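Local coordinates for putative type VI secretion protein (Escherichia coli, PDB 6SKI) that probably acts as a phospholipase toxin of the type VI secretion system, hydrolysing membrane lipids of target cells after delivery on the VgrG spike, at residues Y95-N101 with I313-P319; E346-Y352 with K399-A403; N418-R422 with E444-P448. All blocks are in the same frame, centred on the assembly; numbering follows the deposited sequence.

Contact 1 of 3, residues Y95-N101 with I313-P319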
# COMPACT_ATOMS: atom_id res chain seq x y z
N TYR A 95 -2.20 -6.12 16.61
CA TYR A 95 -0.86 -5.76 16.15
C TYR A 95 -0.88 -4.38 15.51
O TYR A 95 -1.73 -4.09 14.66
CB TYR A 95 -0.35 -6.80 15.16
CG TYR A 95 0.92 -6.41 14.44
CD1 TYR A 95 0.89 -5.98 13.13
CD2 TYR A 95 2.15 -6.49 15.08
CE1 TYR A 95 2.05 -5.63 12.47
CE2 TYR A 95 3.31 -6.14 14.43
CZ TYR A 95 3.26 -5.71 13.12
OH TYR A 95 4.41 -5.36 12.47
N ARG A 96 0.05 -3.53 15.92
CA ARG A 96 0.29 -2.25 15.27
C ARG A 96 1.62 -2.30 14.53
O ARG A 96 2.63 -2.73 15.09
CB ARG A 96 0.31 -1.10 16.28
CG ARG A 96 0.22 0.26 15.62
CD ARG A 96 0.76 1.36 16.52
NE ARG A 96 0.25 2.68 16.15
CZ ARG A 96 -1.02 3.06 16.24
NH1 ARG A 96 -1.94 2.23 16.70
NH2 ARG A 96 -1.37 4.28 15.87
N GLY A 97 1.61 -1.86 13.27
CA GLY A 97 2.80 -1.87 12.46
C GLY A 97 3.64 -0.62 12.65
O GLY A 97 3.32 0.27 13.43
N TYR A 98 4.74 -0.58 11.92
CA TYR A 98 5.66 0.54 11.94
C TYR A 98 5.54 1.30 10.62
O TYR A 98 4.75 0.94 9.74
CB TYR A 98 7.09 0.05 12.18
CG TYR A 98 8.08 1.12 12.58
CD1 TYR A 98 7.81 1.97 13.64
CD2 TYR A 98 9.28 1.26 11.92
CE1 TYR A 98 8.72 2.94 14.01
CE2 TYR A 98 10.19 2.22 12.28
CZ TYR A 98 9.90 3.06 13.33
OH TYR A 98 10.81 4.02 13.70
N TYR A 99 6.32 2.36 10.49
CA TYR A 99 6.34 3.13 9.26
C TYR A 99 6.78 2.25 8.10
O TYR A 99 7.76 1.51 8.20
CB TYR A 99 7.28 4.32 9.41
CG TYR A 99 6.75 5.38 10.33
CD1 TYR A 99 5.47 5.87 10.20
CD2 TYR A 99 7.55 5.89 11.35
CE1 TYR A 99 4.98 6.84 11.05
CE2 TYR A 99 7.07 6.86 12.21
CZ TYR A 99 5.79 7.33 12.05
OH TYR A 99 5.31 8.30 12.90
N SER A 100 6.04 2.32 7.00
CA SER A 100 6.37 1.53 5.82
C SER A 100 7.42 2.26 5.01
O SER A 100 7.90 3.34 5.39
CB SER A 100 5.11 1.26 5.00
OG SER A 100 4.25 2.38 5.00
N ASN A 101 7.79 1.70 3.86
CA ASN A 101 8.73 2.36 2.97
C ASN A 101 8.06 3.43 2.13
O ASN A 101 8.75 4.31 1.60
CB ASN A 101 9.39 1.33 2.06
CG ASN A 101 10.59 0.68 2.69
OD1 ASN A 101 11.10 1.15 3.71
ND2 ASN A 101 11.05 -0.42 2.11
N ILE A 313 9.96 -6.04 2.71
CA ILE A 313 10.16 -5.38 1.44
C ILE A 313 9.48 -4.02 1.42
O ILE A 313 10.06 -3.04 0.96
CB ILE A 313 9.66 -6.27 0.28
CG1 ILE A 313 10.36 -7.63 0.31
CG2 ILE A 313 9.86 -5.57 -1.05
CD1 ILE A 313 11.83 -7.58 0.03
N GLY A 314 8.27 -3.95 1.94
CA GLY A 314 7.58 -2.68 1.99
C GLY A 314 7.61 -1.96 3.31
O GLY A 314 7.01 -0.89 3.43
N GLY A 315 8.29 -2.51 4.31
CA GLY A 315 8.34 -1.90 5.62
C GLY A 315 7.09 -2.19 6.44
O GLY A 315 6.05 -2.60 5.93
N GLY A 316 7.20 -1.95 7.74
CA GLY A 316 6.05 -2.14 8.60
C GLY A 316 6.32 -2.93 9.86
O GLY A 316 5.40 -3.24 10.62
N TYR A 317 7.58 -3.27 10.10
CA TYR A 317 7.98 -4.03 11.28
C TYR A 317 8.65 -3.10 12.28
O TYR A 317 9.53 -2.32 11.90
CB TYR A 317 8.92 -5.17 10.91
CG TYR A 317 8.24 -6.37 10.30
CD1 TYR A 317 7.20 -7.01 10.95
CD2 TYR A 317 8.65 -6.87 9.08
CE1 TYR A 317 6.58 -8.11 10.40
CE2 TYR A 317 8.03 -7.97 8.52
CZ TYR A 317 7.00 -8.58 9.18
OH TYR A 317 6.39 -9.68 8.63
N ASN A 318 8.23 -3.17 13.53
CA ASN A 318 8.76 -2.29 14.56
C ASN A 318 10.21 -2.64 14.88
O ASN A 318 10.63 -3.79 14.73
CB ASN A 318 7.90 -2.36 15.81
CG ASN A 318 6.43 -2.39 15.50
OD1 ASN A 318 5.92 -3.35 14.94
ND2 ASN A 318 5.73 -1.32 15.84
N PRO A 319 11.00 -1.66 15.32
CA PRO A 319 12.42 -1.92 15.61
C PRO A 319 12.61 -2.82 16.81
O PRO A 319 11.69 -3.11 17.58
CB PRO A 319 12.97 -0.51 15.87
CG PRO A 319 12.02 0.38 15.13
CD PRO A 319 10.70 -0.23 15.44

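Contact 2 of 3, residues E346-Y352 with K399-A403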
# COMPACT_ATOMS: atom_id res chain seq x y z
N GLU A 346 3.20 -39.17 25.23
CA GLU A 346 2.88 -38.08 24.32
C GLU A 346 3.69 -38.17 23.03
O GLU A 346 3.21 -37.76 21.97
CB GLU A 346 3.14 -36.74 25.00
CG GLU A 346 2.09 -36.38 26.03
CD GLU A 346 2.69 -35.67 27.23
OE1 GLU A 346 3.87 -35.27 27.15
OE2 GLU A 346 1.99 -35.52 28.25
N MET A 347 4.90 -38.72 23.10
CA MET A 347 5.77 -38.85 21.95
C MET A 347 5.51 -40.13 21.16
O MET A 347 6.25 -40.43 20.22
CB MET A 347 7.24 -38.82 22.39
CG MET A 347 7.65 -37.49 23.00
SD MET A 347 9.36 -37.06 22.62
CE MET A 347 9.52 -35.53 23.52
N ASP A 348 4.48 -40.88 21.53
CA ASP A 348 4.06 -42.07 20.81
C ASP A 348 2.64 -41.89 20.29
O ASP A 348 1.82 -42.81 20.31
CB ASP A 348 4.15 -43.31 21.71
CG ASP A 348 4.62 -44.53 20.95
OD1 ASP A 348 3.86 -45.01 20.08
OD2 ASP A 348 5.73 -45.02 21.22
N THR A 349 2.35 -40.69 19.81
CA THR A 349 1.02 -40.28 19.40
C THR A 349 1.04 -39.90 17.93
O THR A 349 2.08 -39.51 17.39
CB THR A 349 0.53 -39.11 20.27
OG1 THR A 349 0.57 -39.50 21.65
CG2 THR A 349 -0.89 -38.74 19.94
N ARG A 350 -0.11 -40.03 17.27
CA ARG A 350 -0.20 -39.67 15.86
C ARG A 350 0.11 -38.19 15.65
O ARG A 350 0.78 -37.82 14.67
CB ARG A 350 -1.58 -40.00 15.31
CG ARG A 350 -1.75 -39.72 13.83
CD ARG A 350 -3.21 -39.70 13.42
NE ARG A 350 -4.00 -38.80 14.25
CZ ARG A 350 -4.14 -37.50 14.01
NH1 ARG A 350 -3.54 -36.95 12.97
NH2 ARG A 350 -4.89 -36.75 14.81
N VAL A 351 -0.37 -37.33 16.54
CA VAL A 351 -0.16 -35.90 16.38
C VAL A 351 1.32 -35.56 16.53
O VAL A 351 1.85 -34.70 15.82
CB VAL A 351 -1.04 -35.10 17.36
CG1 VAL A 351 -2.50 -35.41 17.10
CG2 VAL A 351 -0.69 -35.41 18.79
N TYR A 352 2.02 -36.24 17.45
CA TYR A 352 3.45 -36.00 17.59
C TYR A 352 4.21 -36.46 16.36
O TYR A 352 5.15 -35.79 15.92
CB TYR A 352 3.99 -36.71 18.83
CG TYR A 352 5.45 -36.41 19.07
CD1 TYR A 352 5.85 -35.20 19.62
CD2 TYR A 352 6.44 -37.32 18.72
CE1 TYR A 352 7.17 -34.91 19.83
CE2 TYR A 352 7.77 -37.04 18.93
CZ TYR A 352 8.13 -35.83 19.48
OH TYR A 352 9.46 -35.54 19.69
N LYS A 399 -6.56 -38.50 28.05
CA LYS A 399 -5.89 -37.22 27.88
C LYS A 399 -6.06 -36.77 26.44
O LYS A 399 -6.08 -37.58 25.52
CB LYS A 399 -4.40 -37.32 28.23
CG LYS A 399 -3.57 -38.00 27.16
CD LYS A 399 -2.37 -38.74 27.71
CE LYS A 399 -1.51 -37.85 28.58
NZ LYS A 399 -0.22 -38.51 28.90
N GLN A 400 -6.18 -35.46 26.25
CA GLN A 400 -6.07 -34.87 24.93
C GLN A 400 -4.63 -34.43 24.73
O GLN A 400 -4.12 -33.61 25.49
CB GLN A 400 -7.03 -33.69 24.75
CG GLN A 400 -7.23 -33.31 23.29
CD GLN A 400 -7.82 -31.93 23.12
OE1 GLN A 400 -7.56 -31.03 23.91
NE2 GLN A 400 -8.62 -31.76 22.08
N VAL A 401 -3.98 -35.01 23.72
CA VAL A 401 -2.61 -34.68 23.36
C VAL A 401 -2.65 -33.95 22.03
O VAL A 401 -3.17 -34.47 21.04
CB VAL A 401 -1.73 -35.94 23.28
CG1 VAL A 401 -0.46 -35.64 22.50
CG2 VAL A 401 -1.40 -36.44 24.66
N GLY A 402 -2.11 -32.74 22.02
CA GLY A 402 -1.95 -31.97 20.80
C GLY A 402 -0.49 -31.72 20.53
O GLY A 402 0.30 -31.58 21.46
N ALA A 403 -0.12 -31.69 19.26
CA ALA A 403 1.25 -31.43 18.86
C ALA A 403 1.25 -30.40 17.74
O ALA A 403 0.34 -30.37 16.91
CB ALA A 403 1.95 -32.71 18.41

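Contact 3 of 3, residues N418-R422 with E444-P448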
# COMPACT_ATOMS: atom_id res chain seq x y z
N ASN A 418 15.01 -0.98 5.03
CA ASN A 418 15.82 0.16 4.64
C ASN A 418 16.63 -0.15 3.39
O ASN A 418 16.81 0.72 2.52
CB ASN A 418 16.75 0.55 5.79
CG ASN A 418 15.98 1.01 7.01
OD1 ASN A 418 14.86 1.50 6.90
ND2 ASN A 418 16.59 0.86 8.18
N VAL A 419 17.10 -1.39 3.26
CA VAL A 419 17.76 -1.81 2.03
C VAL A 419 16.79 -1.76 0.86
O VAL A 419 17.12 -1.27 -0.23
CB VAL A 419 18.36 -3.22 2.20
CG1 VAL A 419 19.00 -3.69 0.92
CG2 VAL A 419 19.36 -3.23 3.34
N CYS A 420 15.57 -2.26 1.07
CA CYS A 420 14.57 -2.21 0.01
C CYS A 420 14.20 -0.77 -0.34
O CYS A 420 13.97 -0.44 -1.51
CB CYS A 420 13.34 -3.00 0.43
SG CYS A 420 13.69 -4.74 0.68
N LEU A 421 14.17 0.10 0.67
CA LEU A 421 13.97 1.52 0.45
C LEU A 421 15.06 2.09 -0.44
O LEU A 421 14.79 2.87 -1.36
CB LEU A 421 13.97 2.25 1.79
CG LEU A 421 13.63 3.74 1.76
CD1 LEU A 421 12.24 3.96 1.21
CD2 LEU A 421 13.77 4.31 3.13
N ARG A 422 16.32 1.74 -0.17
CA ARG A 422 17.42 2.27 -0.96
C ARG A 422 17.38 1.75 -2.39
O ARG A 422 17.73 2.48 -3.33
CB ARG A 422 18.75 1.94 -0.28
CG ARG A 422 18.96 2.78 0.95
CD ARG A 422 19.94 2.17 1.91
NE ARG A 422 19.78 2.74 3.24
CZ ARG A 422 20.51 3.74 3.71
NH1 ARG A 422 21.45 4.29 2.96
NH2 ARG A 422 20.29 4.20 4.93
N GLU A 444 16.45 6.23 11.67
CA GLU A 444 15.55 5.13 11.36
C GLU A 444 15.86 4.51 10.01
O GLU A 444 15.34 3.43 9.71
CB GLU A 444 14.10 5.62 11.38
CG GLU A 444 13.47 5.64 12.75
CD GLU A 444 12.68 6.90 13.00
OE1 GLU A 444 12.99 7.93 12.37
OE2 GLU A 444 11.74 6.87 13.83
N LEU A 445 16.68 5.16 9.20
CA LEU A 445 17.01 4.70 7.86
C LEU A 445 18.47 4.29 7.73
O LEU A 445 18.91 3.94 6.63
CB LEU A 445 16.68 5.78 6.84
CG LEU A 445 15.19 6.07 6.67
CD1 LEU A 445 14.93 6.89 5.43
CD2 LEU A 445 14.40 4.77 6.64
N GLN A 446 19.22 4.30 8.83
CA GLN A 446 20.62 3.94 8.80
C GLN A 446 20.77 2.43 8.89
O GLN A 446 20.09 1.77 9.68
CB GLN A 446 21.39 4.61 9.94
CG GLN A 446 21.42 6.12 9.85
CD GLN A 446 21.84 6.61 8.49
OE1 GLN A 446 22.91 6.25 7.98
NE2 GLN A 446 21.01 7.43 7.87
N LEU A 447 21.66 1.89 8.07
CA LEU A 447 21.88 0.47 7.90
C LEU A 447 22.98 -0.02 8.83
O LEU A 447 24.00 0.66 9.00
CB LEU A 447 22.27 0.17 6.46
CG LEU A 447 21.07 0.16 5.51
CD1 LEU A 447 21.52 -0.24 4.14
CD2 LEU A 447 20.04 -0.81 6.04
N PRO A 448 22.79 -1.18 9.45
CA PRO A 448 23.87 -1.79 10.22
C PRO A 448 25.04 -2.11 9.31
O PRO A 448 24.88 -2.29 8.10
CB PRO A 448 23.24 -3.06 10.79
CG PRO A 448 21.78 -2.79 10.78
CD PRO A 448 21.54 -1.96 9.56

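Contact 1 of 3, residues Y95-N101 with I313-P319
Tyr-98 turns its CG away from its own backbone N (chi1 -164°), which lays the ring across Pro-319, and a similar torsion in Tyr-95 (170°) brings its hydroxyl to Gly-316 O, which lies at the ring's edge near its plane. Pro-319 CD stands over the middle of the Tyr-98 ring, 3.8 Å from its centroid, in a CH-pi contact. Proline suits this place because its CD hydrogens, next to the ring nitrogen, are somewhat polarised; Tyr-99 CD2 lies over the opposite face, offset toward the rim. Tyr-98 N gives a nearly straight hydrogen bond to Gly-316 O (3.0 Å, 164°), from above the carbonyl plane. The Tyr-95 hydroxyl bonds Glu-326. Both glycines have positive phi; a side chain at Gly-315 would strike the Ser-100 and Asn-101 backbone, and one at Gly-316 the preceding carbonyl O. Asn-101 N bonds Gly-314 O at 2.7 Å, while Asn-101 ND2 bonds Ile-313 O weakly and also Ala-417 O. The contact ties the loop leading into helix 101-108 to the loop following strand 303-306; Asn-101 and Ile-313 rest on Cys-420 of helix 416-431, and Ile-313 packs on strand 278-284, near, but not touching, what is probably the Ser-His-Asp catalytic triad.

Contact 2 of 3, residues E346-Y352 with K399-A403
A helix laid on a small antiparallel sheet is the setting: the first turn of helix 350-362, with the loop before it, covers the middle strand, 398-409, of a three-stranded sheet whose outer strands are 328-341 and 376-386. Val-401 is the hub on the strand. Its CG1 meets Val-351 CG2 at 3.7 Å and Thr-349 CG2 at 4.0 Å, and its other methyl, CG2, lies 3.7 Å from Glu-346 CG. Thr-349, at the N-cap position of the helix, keeps its methyl anti to the backbone N (OG1 at chi1 -57°), and this puts CG2 against the sheet. Val-351 CG2 also reaches Ala-403 CB, 3.8 Å away, where a small side chain lets the helix backbone come close. Beta-branched valines suit both partners, each offering two methyls close to its main chain. At the margin the Glu-346 and Lys-399 chains cross at about a right angle and form a long salt bridge, OE2 to NZ 3.8 Å. Ser-383 holds the same OE2, and Lys-399 NZ has a weak bond to Thr-344 O. No hydrogen bond joins the two segments, so cohesion rests mainly on methyl packing, while the nearby carboxylate would tend to keep the lysine charged.

Contact 3 of 3, residues N418-R422 with E444-P448
One helical turn, closed by the hydrogen bond from Arg-422 N to Asn-418 O (2.9 Å), faces an irregular chain at 444-448 that becomes extended from Gln-446 onward, and the backbones come nearest at Asn-418 and Leu-445, with CA atoms 5.7 Å apart. Asn-418 and Arg-422, four residues apart, therefore point to the same side and meet the loop together. Asn-418 ND2 gives a weak, bent hydrogen bond to Glu-444 O (3.2 Å, 129°); a short amide suits this place, since it can offer an N-H to a main-chain carbonyl while its CB still packs on Leu-447 CD2. That same methyl lies 3.7 Å from Val-419 CG2, the valine and leucine side chains crossing at about a right angle. Leu-447 CG rests over one face of the Arg-422 guanidinium, 3.7 Å from NE. The arginine is extended from CG to NE and runs past the leucine in the opposite direction, so that its aliphatic part packs as well. The modelled position of Arg-422 NH2 close to the Leu-445 carbonyl is doubtful.

The setting is a helix-loop-helix, in which the connection between helices 416-431 and 452-466 folds back over an early turn of the first. The second helix covers the Val-419 side through Ala-455 and Ala-458, with Ile-459 touching Arg-422.

On the other flank Leu-421 turns its CG anti to the backbone N (chi1 -174°), and its CD2 meets Leu-445 CD2 at 3.6 Å, again nearly crosswise. Leucine fits here because its forked end can touch both the loop and helix 101-108, where Trp-104 and Leu-105 adjoin Leu-421. Gln-446 points its CB away from the helix, and its NE2 bonds Asn-442 O within the loop.

Contacts 1 and 3 adjoin in the body of the protein, their centres about 12 Å apart: contact 1 ends at the start of helix 101-108 and touches helix 416-431, which carries one half of contact 3, and the Tyr-98 hydroxyl bonds Glu-444 of contact 3 weakly. Contact 2 stands apart, its centre about 38 Å from that of contact 1, in an outlying helix-on-sheet unit. It is nevertheless buried, whereas contacts 1 and 3, nearer the centre of the chain, are only partly so. The chemistry follows the setting. Loop against loop, near the probable active site, relies on backbone hydrogen bonds and glycines; helix on strand uses methyls with an ionic margin; helix against loop mixes leucines with polar side chains.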